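Clostripain-related protein (Bacteroides thetaiotaomicron, PDB 6N9J) is a secreted cysteine protease of the clostripain (C11) family that hydrolyses peptide bonds, probably in other proteins. Local coordinates at residues S10-V15 / N47-M52; V107-H112 / D154-D159; Y178-P183 / I240-S245. All coordinates share one frame; numbering follows the deposited sequence.

Interaction 1 of 3, residues S10-V15 / N47-M52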
# COMPACT_ATOMS: atom_id res chain seq x y z
N SER A 10 -9.92 21.90 -2.53
CA SER A 10 -10.45 20.91 -3.45
C SER A 10 -10.09 19.53 -2.90
O SER A 10 -10.90 18.62 -2.93
CB SER A 10 -9.91 21.12 -4.87
OG SER A 10 -8.51 20.90 -4.92
N ARG A 11 -8.88 19.39 -2.37
CA ARG A 11 -8.45 18.11 -1.80
C ARG A 11 -7.49 18.24 -0.63
O ARG A 11 -6.61 19.10 -0.62
CB ARG A 11 -7.81 17.23 -2.89
CG ARG A 11 -7.52 15.80 -2.43
CD ARG A 11 -7.03 14.93 -3.58
NE ARG A 11 -7.98 14.89 -4.69
CZ ARG A 11 -7.64 14.68 -5.95
NH1 ARG A 11 -6.37 14.48 -6.29
NH2 ARG A 11 -8.58 14.68 -6.89
N THR A 12 -7.68 17.37 0.36
CA THR A 12 -6.75 17.17 1.46
C THR A 12 -6.15 15.77 1.40
O THR A 12 -6.88 14.77 1.48
CB THR A 12 -7.44 17.36 2.83
OG1 THR A 12 -7.86 18.73 2.98
CG2 THR A 12 -6.48 17.01 3.96
N VAL A 13 -4.83 15.68 1.26
CA VAL A 13 -4.14 14.40 1.34
C VAL A 13 -3.30 14.35 2.59
O VAL A 13 -2.49 15.25 2.83
CB VAL A 13 -3.23 14.13 0.11
CG1 VAL A 13 -2.51 12.77 0.26
CG2 VAL A 13 -4.04 14.17 -1.17
N LEU A 14 -3.51 13.31 3.40
CA LEU A 14 -2.70 13.06 4.57
C LEU A 14 -1.62 12.01 4.28
O LEU A 14 -1.93 10.89 3.85
CB LEU A 14 -3.59 12.59 5.73
CG LEU A 14 -2.85 12.06 6.97
CD1 LEU A 14 -2.04 13.19 7.63
CD2 LEU A 14 -3.83 11.45 7.96
N VAL A 15 -0.36 12.35 4.51
CA VAL A 15 0.70 11.34 4.50
C VAL A 15 0.97 10.87 5.92
O VAL A 15 1.42 11.65 6.78
CB VAL A 15 2.00 11.86 3.89
CG1 VAL A 15 3.04 10.73 3.83
CG2 VAL A 15 1.74 12.43 2.52
N ASN A 47 -4.44 20.72 0.27
CA ASN A 47 -3.81 20.57 1.57
C ASN A 47 -3.00 19.28 1.70
O ASN A 47 -3.56 18.19 1.74
CB ASN A 47 -4.85 20.63 2.68
CG ASN A 47 -5.85 21.76 2.49
OD1 ASN A 47 -5.52 22.94 2.63
ND2 ASN A 47 -7.09 21.41 2.19
N LEU A 48 -1.68 19.41 1.76
CA LEU A 48 -0.81 18.27 2.03
C LEU A 48 -0.45 18.24 3.51
O LEU A 48 0.32 19.07 3.99
CB LEU A 48 0.46 18.33 1.17
CG LEU A 48 1.42 17.15 1.34
CD1 LEU A 48 0.75 15.82 0.97
CD2 LEU A 48 2.67 17.41 0.49
N LEU A 49 -1.02 17.28 4.24
CA LEU A 49 -0.78 17.10 5.66
C LEU A 49 0.16 15.92 5.89
O LEU A 49 0.14 14.95 5.15
CB LEU A 49 -2.10 16.89 6.42
CG LEU A 49 -2.93 18.15 6.78
CD1 LEU A 49 -3.07 19.15 5.66
CD2 LEU A 49 -4.32 17.76 7.27
N VAL A 50 1.03 16.02 6.88
CA VAL A 50 1.96 14.94 7.18
C VAL A 50 1.97 14.68 8.68
O VAL A 50 2.28 15.58 9.48
CB VAL A 50 3.40 15.25 6.70
CG1 VAL A 50 4.31 14.05 6.90
CG2 VAL A 50 3.43 15.70 5.25
N TYR A 51 1.59 13.45 9.05
CA TYR A 51 1.79 12.97 10.41
C TYR A 51 3.08 12.16 10.46
O TYR A 51 3.21 11.14 9.79
CB TYR A 51 0.62 12.10 10.89
CG TYR A 51 0.94 11.40 12.19
CD1 TYR A 51 0.82 12.07 13.41
CD2 TYR A 51 1.37 10.07 12.22
CE1 TYR A 51 1.12 11.45 14.60
CE2 TYR A 51 1.67 9.44 13.41
CZ TYR A 51 1.54 10.12 14.60
OH TYR A 51 1.84 9.49 15.79
N MET A 52 4.04 12.63 11.25
CA MET A 52 5.39 12.08 11.20
C MET A 52 5.83 11.52 12.55
O MET A 52 5.98 12.27 13.52
CB MET A 52 6.36 13.17 10.73
CG MET A 52 7.82 12.92 11.07
SD MET A 52 8.67 11.99 9.80
CE MET A 52 9.17 13.27 8.68
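T12 OG1 has two partners: N47 ND2 donates to it at 2.9 Å, and it also bonds the carbonyl of Y100. N47 CG stands anti to its carbonyl carbon (chi1 -45°), beside its own backbone N, and the amide reaches T12 OG1 from there, though not squarely, since OG1 lies 22° out of the amide plane. N47 OD1 bonds R62, so with ND2 on T12 both ends of the amide are engaged and its rotation is fixed. Asparagine, carrying a donor and an acceptor, suits a place between a threonine and an arginine. T12 and N47 are already a pair of the parallel ladder, which runs on to V15 and V50. The shortest backbone bond, V15 N to L49 O, spans 2.7 Å and is nearly straight at hydrogen (174°). On the face of T12 and N47, L14 brings its CD1 to 3.9 Å from L49 CB, the two side chains crossing at about a right angle. On the other face, V15 CG2 touches L48 CD1 at 3.9 Å, and M34 of helix 24-37, the connection of this beta-alpha-beta crossover, packs on V15 and V50. Branched aliphatic residues thus fill the buried faces, and T12 OG1 and the N47 amide are tolerated among them because their partners satisfy them.

Interaction 2 of 3, residues V107-H112 / D154-D159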
# COMPACT_ATOMS: atom_id res chain seq x y z
N VAL A 107 -5.06 9.52 1.09
CA VAL A 107 -4.21 9.17 2.22
C VAL A 107 -3.07 8.25 1.78
O VAL A 107 -3.25 7.42 0.87
CB VAL A 107 -5.02 8.49 3.36
CG1 VAL A 107 -5.60 7.16 2.90
CG2 VAL A 107 -4.17 8.30 4.62
N VAL A 108 -1.91 8.43 2.40
CA VAL A 108 -0.76 7.56 2.14
C VAL A 108 -0.34 6.89 3.45
O VAL A 108 -0.06 7.58 4.44
CB VAL A 108 0.44 8.34 1.57
CG1 VAL A 108 1.57 7.40 1.19
CG2 VAL A 108 0.01 9.18 0.37
N PHE A 109 -0.33 5.55 3.47
CA PHE A 109 0.13 4.83 4.65
C PHE A 109 1.57 4.41 4.45
O PHE A 109 1.84 3.52 3.66
CB PHE A 109 -0.75 3.62 4.94
CG PHE A 109 -2.11 3.99 5.43
CD1 PHE A 109 -2.28 4.55 6.68
CD2 PHE A 109 -3.23 3.79 4.63
CE1 PHE A 109 -3.54 4.90 7.13
CE2 PHE A 109 -4.49 4.14 5.07
CZ PHE A 109 -4.65 4.69 6.32
N TRP A 110 2.47 5.06 5.18
CA TRP A 110 3.92 4.88 5.06
C TRP A 110 4.46 4.09 6.25
O TRP A 110 4.50 4.60 7.37
CB TRP A 110 4.56 6.26 4.98
CG TRP A 110 6.04 6.42 4.65
CD1 TRP A 110 6.56 7.03 3.54
CD2 TRP A 110 7.16 6.06 5.47
NE1 TRP A 110 7.93 7.04 3.60
CE2 TRP A 110 8.33 6.46 4.77
CE3 TRP A 110 7.30 5.42 6.71
CZ2 TRP A 110 9.61 6.25 5.28
CZ3 TRP A 110 8.58 5.21 7.21
CH2 TRP A 110 9.71 5.61 6.49
N SER A 111 4.89 2.85 6.01
CA SER A 111 5.45 2.00 7.06
C SER A 111 5.86 0.64 6.52
O SER A 111 5.94 0.43 5.31
CB SER A 111 4.45 1.79 8.20
OG SER A 111 5.10 1.38 9.38
N HIS A 112 6.12 -0.27 7.45
CA HIS A 112 6.18 -1.69 7.16
C HIS A 112 4.78 -2.22 6.83
O HIS A 112 3.78 -1.64 7.24
CB HIS A 112 6.76 -2.47 8.36
CG HIS A 112 8.24 -2.33 8.51
ND1 HIS A 112 9.14 -2.94 7.66
CD2 HIS A 112 8.98 -1.64 9.42
CE1 HIS A 112 10.37 -2.64 8.04
NE2 HIS A 112 10.30 -1.85 9.10
N ASP A 154 -10.79 9.17 -2.16
CA ASP A 154 -10.62 8.94 -3.58
C ASP A 154 -9.57 7.85 -3.80
O ASP A 154 -9.68 7.04 -4.73
CB ASP A 154 -10.22 10.23 -4.31
CG ASP A 154 -11.35 11.24 -4.38
OD1 ASP A 154 -12.30 11.15 -3.56
OD2 ASP A 154 -11.31 12.14 -5.25
N PHE A 155 -8.54 7.82 -2.95
CA PHE A 155 -7.49 6.81 -3.07
C PHE A 155 -6.75 6.56 -1.77
O PHE A 155 -6.64 7.44 -0.90
CB PHE A 155 -6.47 7.21 -4.16
CG PHE A 155 -5.69 8.44 -3.82
CD1 PHE A 155 -4.56 8.36 -3.02
CD2 PHE A 155 -6.08 9.68 -4.31
CE1 PHE A 155 -3.85 9.50 -2.69
CE2 PHE A 155 -5.36 10.83 -3.99
CZ PHE A 155 -4.24 10.74 -3.19
N ILE A 156 -6.22 5.35 -1.65
CA ILE A 156 -5.26 5.02 -0.61
C ILE A 156 -3.97 4.52 -1.26
O ILE A 156 -3.99 3.62 -2.11
CB ILE A 156 -5.82 3.96 0.34
CG1 ILE A 156 -7.02 4.51 1.10
CG2 ILE A 156 -4.77 3.47 1.31
CD1 ILE A 156 -7.76 3.45 1.90
N LEU A 157 -2.84 5.13 -0.92
CA LEU A 157 -1.56 4.63 -1.41
C LEU A 157 -0.83 3.96 -0.27
O LEU A 157 -0.55 4.60 0.75
CB LEU A 157 -0.72 5.75 -2.02
CG LEU A 157 0.77 5.48 -2.22
CD1 LEU A 157 1.03 4.45 -3.32
CD2 LEU A 157 1.52 6.76 -2.53
N PHE A 158 -0.58 2.65 -0.40
CA PHE A 158 0.24 1.97 0.58
C PHE A 158 1.69 2.04 0.15
O PHE A 158 2.13 1.34 -0.76
CB PHE A 158 -0.17 0.50 0.74
CG PHE A 158 -1.40 0.31 1.58
CD1 PHE A 158 -1.38 0.56 2.94
CD2 PHE A 158 -2.58 -0.15 1.02
CE1 PHE A 158 -2.50 0.37 3.73
CE2 PHE A 158 -3.71 -0.33 1.80
CZ PHE A 158 -3.67 -0.07 3.16
N ASP A 159 2.44 2.90 0.83
CA ASP A 159 3.88 2.94 0.63
C ASP A 159 4.51 1.97 1.64
O ASP A 159 5.22 2.37 2.57
CB ASP A 159 4.42 4.36 0.80
CG ASP A 159 5.76 4.57 0.09
OD1 ASP A 159 6.17 3.68 -0.67
OD2 ASP A 159 6.38 5.64 0.28
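F155 O accepts from V107 N at a rather long 3.3 Å. F155 CG stands between its backbone N and carbonyl carbon (chi1 66°), which brings the ring back to V107, where CE1 comes near the backbone N; the ring also touches V13 and L200. At I156 the side chain splits its work. CG1 lies alongside V107 CG1, at 3.5 Å a close fit between beta-branched residues, whereas CG2 comes up to the edge of the F109 ring, 3.7 Å from F109 CD2, and also sits over one face of the F158 ring near its rim. L157 is on the other side of the sheet. Its N reaches V107 O at 2.9 Å, and its CD2 meets V108 CG1 at 3.8 Å, two aliphatic side chains side by side; V108 also packs on Y193 and L200 of helix 193-200. F158 then sets its ring beside that of F109. The planes are 26° apart and the centroids 5.5 Å, so the rings are slid past each other with little overlap, and W127 meets both. D159 closes the strand: its N donates to F109 O at 3.0 Å, standing well out of the carbonyl plane. Its carboxylate is almost perpendicular to the W110 indole (88°), with OD2 3.5 Å from W110 CD1, but it is held chiefly by Y193, Y214 and the A191 amide, while W110 NE1 bonds D30. The carbonyl of D159 accepts a weak bond from S111 N and a bond from a modified side chain of the bound peptide, and H112 packs on the peptide backbone. In clan CD peptidases the catalytic histidine and cysteine follow two such neighbouring parallel strands, and the substrate-binding cleft opens at their C-terminal ends, consistent with the inhibitor's position here.

Interaction 3 of 3, residues Y178-P183 / I240-S245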
# COMPACT_ATOMS: atom_id res chain seq x y z
N TYR A 178 -9.96 3.70 -4.82
CA TYR A 178 -8.80 3.10 -5.48
C TYR A 178 -7.70 2.79 -4.49
O TYR A 178 -7.50 3.53 -3.52
CB TYR A 178 -8.26 4.03 -6.58
CG TYR A 178 -9.27 4.36 -7.65
CD1 TYR A 178 -9.40 3.55 -8.77
CD2 TYR A 178 -10.11 5.47 -7.54
CE1 TYR A 178 -10.33 3.83 -9.76
CE2 TYR A 178 -11.06 5.76 -8.53
CZ TYR A 178 -11.16 4.92 -9.63
OH TYR A 178 -12.08 5.17 -10.63
N PHE A 179 -6.99 1.70 -4.75
CA PHE A 179 -5.87 1.28 -3.91
C PHE A 179 -4.61 1.20 -4.75
O PHE A 179 -4.58 0.50 -5.76
CB PHE A 179 -6.15 -0.08 -3.26
CG PHE A 179 -7.19 -0.04 -2.18
CD1 PHE A 179 -8.54 -0.13 -2.49
CD2 PHE A 179 -6.81 0.10 -0.85
CE1 PHE A 179 -9.50 -0.08 -1.49
CE2 PHE A 179 -7.76 0.15 0.15
CZ PHE A 179 -9.11 0.06 -0.17
N ILE A 180 -3.55 1.88 -4.33
CA ILE A 180 -2.29 1.85 -5.04
C ILE A 180 -1.24 1.18 -4.16
O ILE A 180 -1.00 1.59 -3.03
CB ILE A 180 -1.80 3.27 -5.46
CG1 ILE A 180 -2.90 4.05 -6.19
CG2 ILE A 180 -0.57 3.20 -6.34
CD1 ILE A 180 -3.67 5.01 -5.28
N GLY A 181 -0.61 0.13 -4.69
CA GLY A 181 0.42 -0.57 -3.95
C GLY A 181 1.23 -1.59 -4.74
O GLY A 181 1.06 -1.70 -5.95
N SER A 182 2.11 -2.30 -4.06
CA SER A 182 2.88 -3.41 -4.65
C SER A 182 2.43 -4.71 -4.02
O SER A 182 2.17 -4.75 -2.83
CB SER A 182 4.38 -3.23 -4.43
OG SER A 182 5.10 -4.31 -5.02
N PRO A 183 2.34 -5.79 -4.82
CA PRO A 183 2.06 -7.09 -4.20
C PRO A 183 3.32 -7.72 -3.60
O PRO A 183 3.24 -8.68 -2.80
CB PRO A 183 1.53 -7.93 -5.37
CG PRO A 183 2.09 -7.28 -6.61
CD PRO A 183 2.34 -5.83 -6.30
N ILE A 240 4.04 -2.09 -9.43
CA ILE A 240 2.92 -1.33 -8.88
C ILE A 240 1.66 -1.66 -9.66
O ILE A 240 1.73 -1.91 -10.85
CB ILE A 240 3.19 0.21 -8.94
CG1 ILE A 240 4.42 0.59 -8.14
CG2 ILE A 240 1.98 1.02 -8.45
CD1 ILE A 240 4.21 0.54 -6.63
N SER A 241 0.51 -1.68 -8.98
CA SER A 241 -0.78 -1.73 -9.66
C SER A 241 -1.82 -0.83 -8.97
O SER A 241 -1.59 -0.29 -7.89
CB SER A 241 -1.30 -3.17 -9.74
OG SER A 241 -1.61 -3.69 -8.45
N VAL A 242 -2.98 -0.69 -9.62
CA VAL A 242 -4.09 0.11 -9.11
C VAL A 242 -5.36 -0.73 -9.18
O VAL A 242 -5.76 -1.18 -10.26
CB VAL A 242 -4.31 1.42 -9.92
CG1 VAL A 242 -5.59 2.11 -9.50
CG2 VAL A 242 -3.13 2.36 -9.77
N ILE A 243 -6.00 -0.93 -8.03
CA ILE A 243 -7.25 -1.66 -7.96
C ILE A 243 -8.43 -0.70 -7.75
O ILE A 243 -8.37 0.15 -6.86
CB ILE A 243 -7.23 -2.67 -6.83
CG1 ILE A 243 -6.21 -3.77 -7.15
CG2 ILE A 243 -8.62 -3.25 -6.59
CD1 ILE A 243 -5.99 -4.73 -6.02
N LYS A 244 -9.46 -0.83 -8.60
CA LYS A 244 -10.70 -0.05 -8.51
C LYS A 244 -11.72 -0.80 -7.65
O LYS A 244 -12.26 -1.85 -8.08
CB LYS A 244 -11.26 0.20 -9.91
CG LYS A 244 -12.46 1.15 -9.99
CD LYS A 244 -12.94 1.30 -11.42
CE LYS A 244 -13.79 2.54 -11.62
NZ LYS A 244 -14.99 2.57 -10.74
N SER A 245 -11.99 -0.28 -6.46
CA SER A 245 -12.68 -1.07 -5.43
C SER A 245 -14.14 -1.37 -5.75
O SER A 245 -14.69 -2.39 -5.30
CB SER A 245 -12.59 -0.36 -4.08
OG SER A 245 -13.52 0.70 -3.97
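Y178 runs alongside K244, the two side chains pointing the same way. K244 CG is 3.4 Å from Y178 CE1, and K244 CE comes to 3.3 Å from Y178 OH. The lysine chain runs extended through its first three torsions and bends only at the last (chi4 -58°), which carries NZ on to the hydroxyl of S246. A long amphipathic chain suits this partly exposed margin, where its methylenes pack against the ring and its terminal nitrogen is left to bond S246. The ring also meets V242, whose CG1 is 4.1 Å from Y178 CD1. F179 points to the opposite face and forms the hydrogen-bonded pair with I243: F179 N to I243 O is 3.0 Å, matched by the return bond from I243 N. S245 CB meets the edge of its ring at CE1. I180 returns to the face of Y178 and has two partners, its CG1 touching V242 CG2 and its CG2 touching I240 CG2, each at 4.0 Å, so three aliphatic residues form one apolar patch. G181, in a nearly fully extended backbone, accepts from S241 N at its O over 3.1 Å, while the reverse bond to S241 O is weak. S182 turns off the strand, its OG bonded to S239 O and T184 N. Strand 178-181 has parallel strand 155-159 along its other edge, and strand 239-244 continues antiparallel to strand 315-327; helix 206-221 covers the face of Y178, I180 and V242 through A207 and A211.

All three contacts belong to one large sheet, yet they differ in place. The touching residues of interactions 1 and 2 are all buried, while interaction 3 is partly exposed at Y178, K244 and S245. Interaction 2 is nearest the chain's centre, interaction 1 farthest. Interaction 2 also touches both others: L14 O probably bonds V108 N on one side, and I156 O probably bonds I180 N on the other. Interactions 1 and 3 do not touch, their nearest atoms being about 9 Å apart. Strands pair parallel in interactions 1 and 2, antiparallel in interaction 3. Aliphatic packing dominates interaction 1; interaction 3 mixes it with a tyrosine–lysine pair and a phenylalanine; aromatic rings and an aspartate mark interaction 2, whose strand ends meet the bound peptide.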